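Local coordinates for protein 6-phosphofructokinase subunit beta (Saccharomyces cerevisiae, PDB 3O8O) that catalyses the ATP-dependent phosphorylation of fructose 6-phosphate to fructose 1,6-bisphosphate, the first committed step of glycolysis, under allosteric control, at residues B[432-437]-B[464-469]; B[438-443]-B[480-485]. All coordinates share one frame; numbering follows the deposited sequence.

Interaction 1: B[432-437]-B[464-469]; sequences GWSGLA and NRVTPE. With FDP (2,6-di-O-phosphono-beta-D-fructofuranose), chain L.
Trp433 holds its CG beside the backbone N (chi1 -46°), and with chi2 at 135° the indole turns one face to Pro468; Asn464 CG, between backbone N and carbonyl carbon, lies 3.9 Å from Ser434 OG. Pro468 CG lies over one face of the five-membered ring, offset toward the rim, in a CH-pi contact 25° off the ring normal. Val466 O comes near the ring plane at the edge, 3.2 Å from Trp433 CD1. The indole nitrogen finds its polar partner elsewhere, in a hydrogen bond to Ser499 OG. One residue further along the helix, Ser434 CB rests on Val466 CG2 at 3.7 Å. Asn464 also shapes its own loop: its OD1, although less surely placed, accepts from Val466 N at 2.9 Å, an Asx turn.

Between Asn464 and Val466, whose CB atoms face the helix, Arg465 starts off away from it, and its guanidinium meets the bound fructose 2,6-bisphosphate, an allosteric activator. Arg465 NE donates to FDP O4P at 3.1 Å. NH2 bonds FDP O2 at 2.9 Å and also FDP O6; NH1 adds a weak bond to FDP O1P and a salt bridge with Glu495. The loop thus joins an effector site to Trp433 and Ser434 of helix 432-439, with Pro468 touching Ser499 and Gln502 of helix 494-504, and Trp433 packing on Leu488 and Ile490 of strand 487-492.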
ATOM      1  N   GLY B 432      12.367 -28.808  -9.240  1.00 58.55           N
ATOM      2  CA  GLY B 432      11.412 -29.438  -8.352  1.00 60.21           C
ATOM      3  C   GLY B 432      10.230 -30.169  -8.960  1.00 61.53           C
ATOM      4  O   GLY B 432      10.201 -30.484 -10.139  1.00 62.01           O
ATOM      5  N   TRP B 433       9.240 -30.428  -8.119  1.00 48.76           N
ATOM      6  CA  TRP B 433       8.039 -31.134  -8.507  1.00 49.84           C
ATOM      7  C   TRP B 433       7.323 -30.631  -9.760  1.00 49.70           C
ATOM      8  O   TRP B 433       6.736 -31.416 -10.500  1.00 50.31           O
ATOM      9  CB  TRP B 433       7.067 -31.116  -7.339  1.00 78.30           C
ATOM     10  CG  TRP B 433       7.704 -31.460  -6.038  1.00 79.97           C
ATOM     11  CD1 TRP B 433       7.527 -30.815  -4.855  1.00 80.65           C
ATOM     12  CD2 TRP B 433       8.583 -32.557  -5.768  1.00 81.17           C
ATOM     13  NE1 TRP B 433       8.233 -31.437  -3.858  1.00 81.12           N
ATOM     14  CE2 TRP B 433       8.893 -32.512  -4.391  1.00 81.17           C
ATOM     15  CE3 TRP B 433       9.142 -33.581  -6.557  1.00 81.17           C
ATOM     16  CZ2 TRP B 433       9.740 -33.452  -3.780  1.00 81.17           C
ATOM     17  CZ3 TRP B 433       9.987 -34.521  -5.946  1.00 81.17           C
ATOM     18  CH2 TRP B 433      10.275 -34.444  -4.570  1.00 81.17           C
ATOM     19  N   SER B 434       7.338 -29.337 -10.009  1.00 53.22           N
ATOM     20  CA  SER B 434       6.637 -28.874 -11.192  1.00 54.02           C
ATOM     21  C   SER B 434       7.440 -29.281 -12.410  1.00 55.54           C
ATOM     22  O   SER B 434       6.881 -29.566 -13.462  1.00 55.42           O
ATOM     23  CB  SER B 434       6.443 -27.346 -11.168  1.00 60.86           C
ATOM     24  OG  SER B 434       7.624 -26.625 -11.509  1.00 58.70           O
ATOM     25  N   GLY B 435       8.760 -29.315 -12.258  1.00 80.10           N
ATOM     26  CA  GLY B 435       9.614 -29.678 -13.372  1.00 80.10           C
ATOM     27  C   GLY B 435       9.627 -31.171 -13.618  1.00 80.10           C
ATOM     28  O   GLY B 435       9.955 -31.637 -14.704  1.00 80.10           O
ATOM     29  N   LEU B 436       9.268 -31.938 -12.602  1.00 69.55           N
ATOM     30  CA  LEU B 436       9.261 -33.379 -12.732  1.00 69.79           C
ATOM     31  C   LEU B 436       8.002 -33.773 -13.464  1.00 70.19           C
ATOM     32  O   LEU B 436       8.055 -34.322 -14.556  1.00 70.96           O
ATOM     33  CB  LEU B 436       9.284 -34.039 -11.353  1.00 73.58           C
ATOM     34  CG  LEU B 436       9.321 -35.555 -11.426  1.00 73.83           C
ATOM     35  CD1 LEU B 436      10.622 -35.966 -12.094  1.00 74.11           C
ATOM     36  CD2 LEU B 436       9.210 -36.157 -10.037  1.00 73.93           C
ATOM     37  N   ALA B 437       6.870 -33.461 -12.853  1.00 80.32           N
ATOM     38  CA  ALA B 437       5.572 -33.793 -13.402  1.00 80.23           C
ATOM     39  C   ALA B 437       5.351 -33.257 -14.791  1.00 80.71           C
ATOM     40  O   ALA B 437       4.965 -33.999 -15.691  1.00 81.28           O
ATOM     41  CB  ALA B 437       4.486 -33.286 -12.488  1.00 77.06           C
ATOM     42  N   ASN B 464      11.648 -23.931  -7.068  1.00 42.54           N
ATOM     43  CA  ASN B 464      10.413 -23.174  -6.990  1.00 42.14           C
ATOM     44  C   ASN B 464       9.690 -23.578  -5.705  1.00 41.34           C
ATOM     45  O   ASN B 464      10.236 -24.317  -4.890  1.00 41.09           O
ATOM     46  CB  ASN B 464       9.537 -23.386  -8.226  1.00 52.64           C
ATOM     47  CG  ASN B 464       9.221 -24.827  -8.479  1.00 52.76           C
ATOM     48  OD1 ASN B 464       8.418 -25.455  -7.771  1.00 52.68           O
ATOM     49  ND2 ASN B 464       9.858 -25.374  -9.505  1.00 52.23           N
ATOM     50  N   ARG B 465       8.480 -23.097  -5.492  1.00 52.89           N
ATOM     51  CA  ARG B 465       7.822 -23.434  -4.244  1.00 52.34           C
ATOM     52  C   ARG B 465       6.659 -24.394  -4.403  1.00 52.32           C
ATOM     53  O   ARG B 465       5.891 -24.587  -3.458  1.00 53.04           O
ATOM     54  CB  ARG B 465       7.359 -22.141  -3.541  1.00 38.98           C
ATOM     55  CG  ARG B 465       8.486 -21.265  -2.913  1.00 37.72           C
ATOM     56  CD  ARG B 465       7.920 -19.900  -2.476  1.00 37.97           C
ATOM     57  NE  ARG B 465       8.933 -18.879  -2.189  1.00 37.46           N
ATOM     58  CZ  ARG B 465       9.583 -18.799  -1.032  1.00 37.41           C
ATOM     59  NH1 ARG B 465       9.314 -19.675  -0.059  1.00 37.62           N
ATOM     60  NH2 ARG B 465      10.511 -17.872  -0.839  1.00 35.14           N
ATOM     61  N   VAL B 466       6.532 -25.007  -5.581  1.00 46.80           N
ATOM     62  CA  VAL B 466       5.427 -25.930  -5.830  1.00 45.14           C
ATOM     63  C   VAL B 466       5.575 -27.174  -4.988  1.00 47.66           C
ATOM     64  O   VAL B 466       6.650 -27.768  -4.955  1.00 46.21           O
ATOM     65  CB  VAL B 466       5.360 -26.387  -7.290  1.00 25.83           C
ATOM     66  CG1 VAL B 466       4.016 -27.045  -7.527  1.00 24.09           C
ATOM     67  CG2 VAL B 466       5.572 -25.212  -8.246  1.00 23.70           C
ATOM     68  N   THR B 467       4.505 -27.554  -4.299  1.00 50.08           N
ATOM     69  CA  THR B 467       4.523 -28.755  -3.479  1.00 55.05           C
ATOM     70  C   THR B 467       4.086 -29.969  -4.310  1.00 59.81           C
ATOM     71  O   THR B 467       3.356 -29.828  -5.302  1.00 60.60           O
ATOM     72  CB  THR B 467       3.581 -28.652  -2.286  1.00 48.03           C
ATOM     73  OG1 THR B 467       2.251 -28.404  -2.746  1.00 46.40           O
ATOM     74  CG2 THR B 467       4.029 -27.562  -1.356  1.00 48.04           C
ATOM     75  N   PRO B 468       4.510 -31.184  -3.905  1.00 80.60           N
ATOM     76  CA  PRO B 468       4.133 -32.373  -4.664  1.00 80.60           C
ATOM     77  C   PRO B 468       2.664 -32.426  -5.025  1.00 80.60           C
ATOM     78  O   PRO B 468       2.318 -32.684  -6.171  1.00 80.60           O
ATOM     79  CB  PRO B 468       4.567 -33.510  -3.746  1.00 53.97           C
ATOM     80  CG  PRO B 468       5.800 -32.957  -3.140  1.00 53.60           C
ATOM     81  CD  PRO B 468       5.328 -31.567  -2.743  1.00 53.84           C
ATOM     82  N   GLU B 469       1.800 -32.158  -4.059  1.00 62.42           N
ATOM     83  CA  GLU B 469       0.371 -32.216  -4.323  1.00 64.60           C
ATOM     84  C   GLU B 469      -0.054 -31.239  -5.401  1.00 65.30           C
ATOM     85  O   GLU B 469      -1.011 -31.482  -6.133  1.00 66.18           O
ATOM     86  CB  GLU B 469      -0.416 -31.948  -3.051  1.00 81.20           C
ATOM     87  CG  GLU B 469      -0.181 -32.977  -1.977  1.00 81.20           C
ATOM     88  CD  GLU B 469      -1.116 -32.796  -0.811  1.00 81.20           C
ATOM     89  OE1 GLU B 469      -0.926 -33.490   0.222  1.00 81.20           O
ATOM     90  OE2 GLU B 469      -2.043 -31.956  -0.939  1.00 81.20           O
TER
HETATM   91  P1  FDP L   2      11.313 -18.249   3.216  1.00 71.21           P
HETATM   92  O1P FDP L   2      10.806 -19.607   2.920  1.00 70.47           O
HETATM   93  O2P FDP L   2      12.763 -18.299   3.908  1.00 70.93           O
HETATM   94  O3P FDP L   2      10.355 -17.472   4.253  1.00 70.88           O
HETATM   95  O1  FDP L   2      12.503 -14.098   3.335  1.00 69.91           O
HETATM   96  C1  FDP L   2      11.799 -15.342   3.270  1.00 68.76           C
HETATM   97  C2  FDP L   2      12.058 -16.031   1.929  1.00 67.98           C
HETATM   98  O2  FDP L   2      11.480 -17.340   1.896  1.00 70.23           O
HETATM   99  C3  FDP L   2      13.560 -16.073   1.640  1.00 67.83           C
HETATM  100  O3  FDP L   2      13.995 -17.433   1.691  1.00 68.02           O
HETATM  101  C4  FDP L   2      13.638 -15.565   0.203  1.00 67.07           C
HETATM  102  O4  FDP L   2      14.887 -14.893   0.027  1.00 68.14           O
HETATM  103  C5  FDP L   2      12.500 -14.552   0.224  1.00 65.83           C
HETATM  104  O5  FDP L   2      11.450 -15.281   0.871  1.00 66.08           O
HETATM  105  C6  FDP L   2      12.016 -14.104  -1.157  1.00 67.42           C
HETATM  106  O6  FDP L   2      11.365 -15.182  -1.837  1.00 68.52           O
HETATM  107  P2  FDP L   2      10.398 -14.902  -3.093  1.00 68.61           P
HETATM  108  O4P FDP L   2       9.641 -16.109  -3.485  1.00 68.85           O
HETATM  109  O5P FDP L   2       9.432 -13.680  -2.694  1.00 69.12           O
HETATM  110  O6P FDP L   2      11.358 -14.354  -4.262  1.00 69.01           O

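Interaction 2: B[438-443]-B[480-485]; sequences RHESVR and FQKYEF
Val442 and Tyr483 bring the two backbones to their nearest approach, with 8.4 Å between their CA atoms, a spacing that leaves the contact to side chains. Each segment includes the end of a helix, and in each the first residue to leave helical geometry, Glu440 or Glu484, has positive phi; beyond Glu440 the chain becomes a strand at Val442. Val442 lies over one face of the Tyr483 ring: its CB is 4.0 Å from the ring centroid in a CH-pi contact, and its CG1 is 3.7 Å from Tyr483 CD2. The same methyl meets the Phe485 ring at its edge, tip to tip, 3.9 Å from Phe485 CZ, so one valine serves two aromatic residues.

Beside this apolar patch, at the hydroxyl end of Tyr483, lies a polar group. Glu440 sends CG anti to the backbone N (chi1 176°) and continues extended, crossing the likewise extended Lys482 at about a right angle. Its OE2, whose position is less certain, forms a salt bridge to Lys482 NZ at 2.9 Å and accepts a weak hydrogen bond from Tyr483 OH at 3.1 Å, the carboxylate plane standing nearly perpendicular to the phenol ring. Val442 and Phe485 both also touch Tyr427 of strand 425-429. Tyr483, ending helix 473-483, and Phe485 thus pack on strand 442-444, an edge strand within this chain, as in the alpha/beta fold of phosphofructokinases.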
ATOM      1  N   ARG B 438       5.598 -31.967 -14.971  1.00 67.05           N
ATOM      2  CA  ARG B 438       5.378 -31.335 -16.267  1.00 67.69           C
ATOM      3  C   ARG B 438       6.437 -31.521 -17.361  1.00 67.82           C
ATOM      4  O   ARG B 438       6.146 -31.259 -18.533  1.00 67.66           O
ATOM      5  CB  ARG B 438       5.102 -29.842 -16.081  1.00 32.61           C
ATOM      6  N   HIS B 439       7.645 -31.960 -17.007  1.00 60.27           N
ATOM      7  CA  HIS B 439       8.678 -32.166 -18.023  1.00 60.70           C
ATOM      8  C   HIS B 439       9.595 -33.345 -17.769  1.00 60.70           C
ATOM      9  O   HIS B 439      10.675 -33.400 -18.365  1.00 60.58           O
ATOM     10  CB  HIS B 439       9.566 -30.936 -18.174  1.00 81.23           C
ATOM     11  CG  HIS B 439       8.820 -29.689 -18.507  1.00 81.23           C
ATOM     12  ND1 HIS B 439       7.827 -29.647 -19.461  1.00 81.23           N
ATOM     13  CD2 HIS B 439       8.938 -28.428 -18.029  1.00 81.23           C
ATOM     14  CE1 HIS B 439       7.364 -28.412 -19.555  1.00 81.23           C
ATOM     15  NE2 HIS B 439       8.022 -27.652 -18.696  1.00 81.23           N
ATOM     16  N   GLU B 440       9.193 -34.273 -16.898  1.00 65.37           N
ATOM     17  CA  GLU B 440      10.041 -35.422 -16.595  1.00 65.37           C
ATOM     18  C   GLU B 440      11.492 -34.884 -16.601  1.00 65.37           C
ATOM     19  O   GLU B 440      12.305 -35.193 -17.473  1.00 64.90           O
ATOM     20  CB  GLU B 440       9.840 -36.514 -17.663  1.00 81.28           C
ATOM     21  CG  GLU B 440      10.759 -37.723 -17.500  1.00 81.28           C
ATOM     22  CD  GLU B 440      10.587 -38.759 -18.585  1.00 81.28           C
ATOM     23  OE1 GLU B 440      10.608 -38.386 -19.780  1.00 81.28           O
ATOM     24  OE2 GLU B 440      10.446 -39.948 -18.233  1.00 81.28           O
ATOM     25  N   SER B 441      11.811 -34.057 -15.622  1.00 81.28           N
ATOM     26  CA  SER B 441      13.136 -33.462 -15.577  1.00 81.28           C
ATOM     27  C   SER B 441      14.263 -34.244 -14.887  1.00 81.28           C
ATOM     28  O   SER B 441      15.175 -33.625 -14.325  1.00 81.28           O
ATOM     29  CB  SER B 441      13.026 -32.088 -14.936  1.00 81.01           C
ATOM     30  OG  SER B 441      12.453 -32.213 -13.648  1.00 81.01           O
ATOM     31  N   VAL B 442      14.229 -35.579 -14.923  1.00 57.02           N
ATOM     32  CA  VAL B 442      15.299 -36.328 -14.270  1.00 55.48           C
ATOM     33  C   VAL B 442      16.558 -36.306 -15.141  1.00 54.75           C
ATOM     34  O   VAL B 442      16.467 -36.322 -16.358  1.00 52.94           O
ATOM     35  CB  VAL B 442      14.877 -37.781 -13.979  1.00 67.85           C
ATOM     36  CG1 VAL B 442      16.039 -38.537 -13.363  1.00 67.75           C
ATOM     37  CG2 VAL B 442      13.701 -37.797 -13.022  1.00 67.88           C
ATOM     38  N   ARG B 443      17.725 -36.219 -14.506  1.00 69.06           N
ATOM     39  CA  ARG B 443      18.998 -36.204 -15.223  1.00 70.19           C
ATOM     40  C   ARG B 443      20.061 -36.901 -14.406  1.00 70.69           C
ATOM     41  O   ARG B 443      19.945 -37.024 -13.183  1.00 69.56           O
ATOM     42  CB  ARG B 443      19.492 -34.780 -15.514  1.00 79.29           C
ATOM     43  CG  ARG B 443      19.357 -34.378 -16.951  1.00 79.25           C
ATOM     44  CD  ARG B 443      17.885 -34.409 -17.265  1.00 79.81           C
ATOM     45  NE  ARG B 443      17.557 -34.119 -18.642  1.00 81.10           N
ATOM     46  CZ  ARG B 443      16.344 -33.807 -19.084  1.00 81.10           C
ATOM     47  NH1 ARG B 443      15.306 -33.731 -18.256  1.00 81.10           N
ATOM     48  NH2 ARG B 443      16.177 -33.586 -20.376  1.00 80.61           N
ATOM     49  N   PHE B 480       9.037 -41.674 -10.392  1.00 81.28           N
ATOM     50  CA  PHE B 480       9.857 -42.211  -9.316  1.00 81.28           C
ATOM     51  C   PHE B 480      10.094 -43.694  -9.585  1.00 81.28           C
ATOM     52  O   PHE B 480      11.248 -44.136  -9.769  1.00 81.28           O
ATOM     53  CB  PHE B 480       9.144 -42.022  -7.972  1.00 81.16           C
ATOM     54  CG  PHE B 480       9.784 -40.989  -7.086  1.00 81.16           C
ATOM     55  CD1 PHE B 480      10.355 -39.845  -7.630  1.00 81.16           C
ATOM     56  CD2 PHE B 480       9.798 -41.157  -5.704  1.00 81.16           C
ATOM     57  CE1 PHE B 480      10.926 -38.889  -6.819  1.00 81.16           C
ATOM     58  CE2 PHE B 480      10.370 -40.196  -4.882  1.00 81.16           C
ATOM     59  CZ  PHE B 480      10.936 -39.059  -5.440  1.00 81.16           C
ATOM     60  N   GLN B 481       8.990 -44.449  -9.604  1.00 81.28           N
ATOM     61  CA  GLN B 481       9.015 -45.887  -9.858  1.00 81.28           C
ATOM     62  C   GLN B 481       9.805 -46.140 -11.136  1.00 81.28           C
ATOM     63  O   GLN B 481      10.700 -46.995 -11.168  1.00 81.28           O
ATOM     64  CB  GLN B 481       7.593 -46.410 -10.034  1.00 81.28           C
ATOM     65  CG  GLN B 481       7.523 -47.904 -10.132  1.00 81.28           C
ATOM     66  CD  GLN B 481       6.161 -48.380 -10.552  1.00 81.28           C
ATOM     67  OE1 GLN B 481       5.887 -49.587 -10.551  1.00 81.28           O
ATOM     68  NE2 GLN B 481       5.289 -47.435 -10.928  1.00 81.28           N
ATOM     69  N   LYS B 482       9.475 -45.370 -12.176  1.00 69.88           N
ATOM     70  CA  LYS B 482      10.142 -45.495 -13.457  1.00 69.27           C
ATOM     71  C   LYS B 482      11.647 -45.452 -13.331  1.00 69.01           C
ATOM     72  O   LYS B 482      12.326 -46.319 -13.832  1.00 68.97           O
ATOM     73  CB  LYS B 482       9.704 -44.410 -14.428  1.00 60.77           C
ATOM     74  CG  LYS B 482      10.623 -44.347 -15.626  1.00 60.79           C
ATOM     75  CD  LYS B 482      10.135 -43.409 -16.719  1.00 61.05           C
ATOM     76  CE  LYS B 482      11.114 -43.433 -17.904  1.00 61.56           C
ATOM     77  NZ  LYS B 482      10.584 -42.731 -19.097  1.00 61.47           N
ATOM     78  N   TYR B 483      12.189 -44.451 -12.665  1.00 63.47           N
ATOM     79  CA  TYR B 483      13.632 -44.404 -12.549  1.00 62.64           C
ATOM     80  C   TYR B 483      14.172 -45.264 -11.418  1.00 63.91           C
ATOM     81  O   TYR B 483      15.379 -45.390 -11.260  1.00 64.04           O
ATOM     82  CB  TYR B 483      14.094 -42.963 -12.403  1.00 69.66           C
ATOM     83  CG  TYR B 483      13.893 -42.168 -13.672  1.00 67.52           C
ATOM     84  CD1 TYR B 483      12.619 -41.743 -14.062  1.00 66.92           C
ATOM     85  CD2 TYR B 483      14.975 -41.868 -14.500  1.00 66.84           C
ATOM     86  CE1 TYR B 483      12.429 -41.043 -15.239  1.00 66.35           C
ATOM     87  CE2 TYR B 483      14.799 -41.173 -15.682  1.00 65.72           C
ATOM     88  CZ  TYR B 483      13.526 -40.760 -16.046  1.00 65.92           C
ATOM     89  OH  TYR B 483      13.356 -40.055 -17.218  1.00 64.69           O
ATOM     90  N   GLU B 484      13.276 -45.870 -10.649  1.00 81.28           N
ATOM     91  CA  GLU B 484      13.682 -46.732  -9.547  1.00 81.28           C
ATOM     92  C   GLU B 484      14.629 -46.007  -8.581  1.00 81.28           C
ATOM     93  O   GLU B 484      15.832 -46.292  -8.519  1.00 81.28           O
ATOM     94  N   PHE B 485      14.087 -45.060  -7.830  1.00 80.99           N
ATOM     95  CA  PHE B 485      14.891 -44.328  -6.872  1.00 80.99           C
ATOM     96  C   PHE B 485      14.813 -45.084  -5.562  1.00 80.71           C
ATOM     97  O   PHE B 485      13.722 -45.335  -5.059  1.00 80.99           O
ATOM     98  CB  PHE B 485      14.339 -42.906  -6.679  1.00 58.79           C
ATOM     99  CG  PHE B 485      14.462 -42.018  -7.905  1.00 57.36           C
ATOM    100  CD1 PHE B 485      15.665 -41.969  -8.640  1.00 56.40           C
ATOM    101  CD2 PHE B 485      13.396 -41.195  -8.296  1.00 56.30           C
ATOM    102  CE1 PHE B 485      15.810 -41.119  -9.733  1.00 55.73           C
ATOM    103  CE2 PHE B 485      13.531 -40.340  -9.391  1.00 56.29           C
ATOM    104  CZ  PHE B 485      14.743 -40.300 -10.113  1.00 56.09           C
TER

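In the fold
Interactions 1 and 2 illustrate how one short helix can serve two surroundings: helix 432-439 gives its first turn to the effector-binding loop, while Glu440 and Val442, just after its end, meet the end of helix 473-483. Their centres are about 12 Å apart in the C-terminal phosphofructokinase domain. Along the chain the segments alternate, 432-437, 438-443, 464-469 and 480-485, so the two contacts cross. They also meet directly, Ser441 OG being hydrogen-bonded to Gly435 O and Leu436 CD1 packing on Val442 CG2. Interaction 1 reaches the activator through Arg465, whereas interaction 2, away from the ligand sites, involves edge strand 442-444 of the mixed sheet that also holds strand 487-492, on which Trp433 rests.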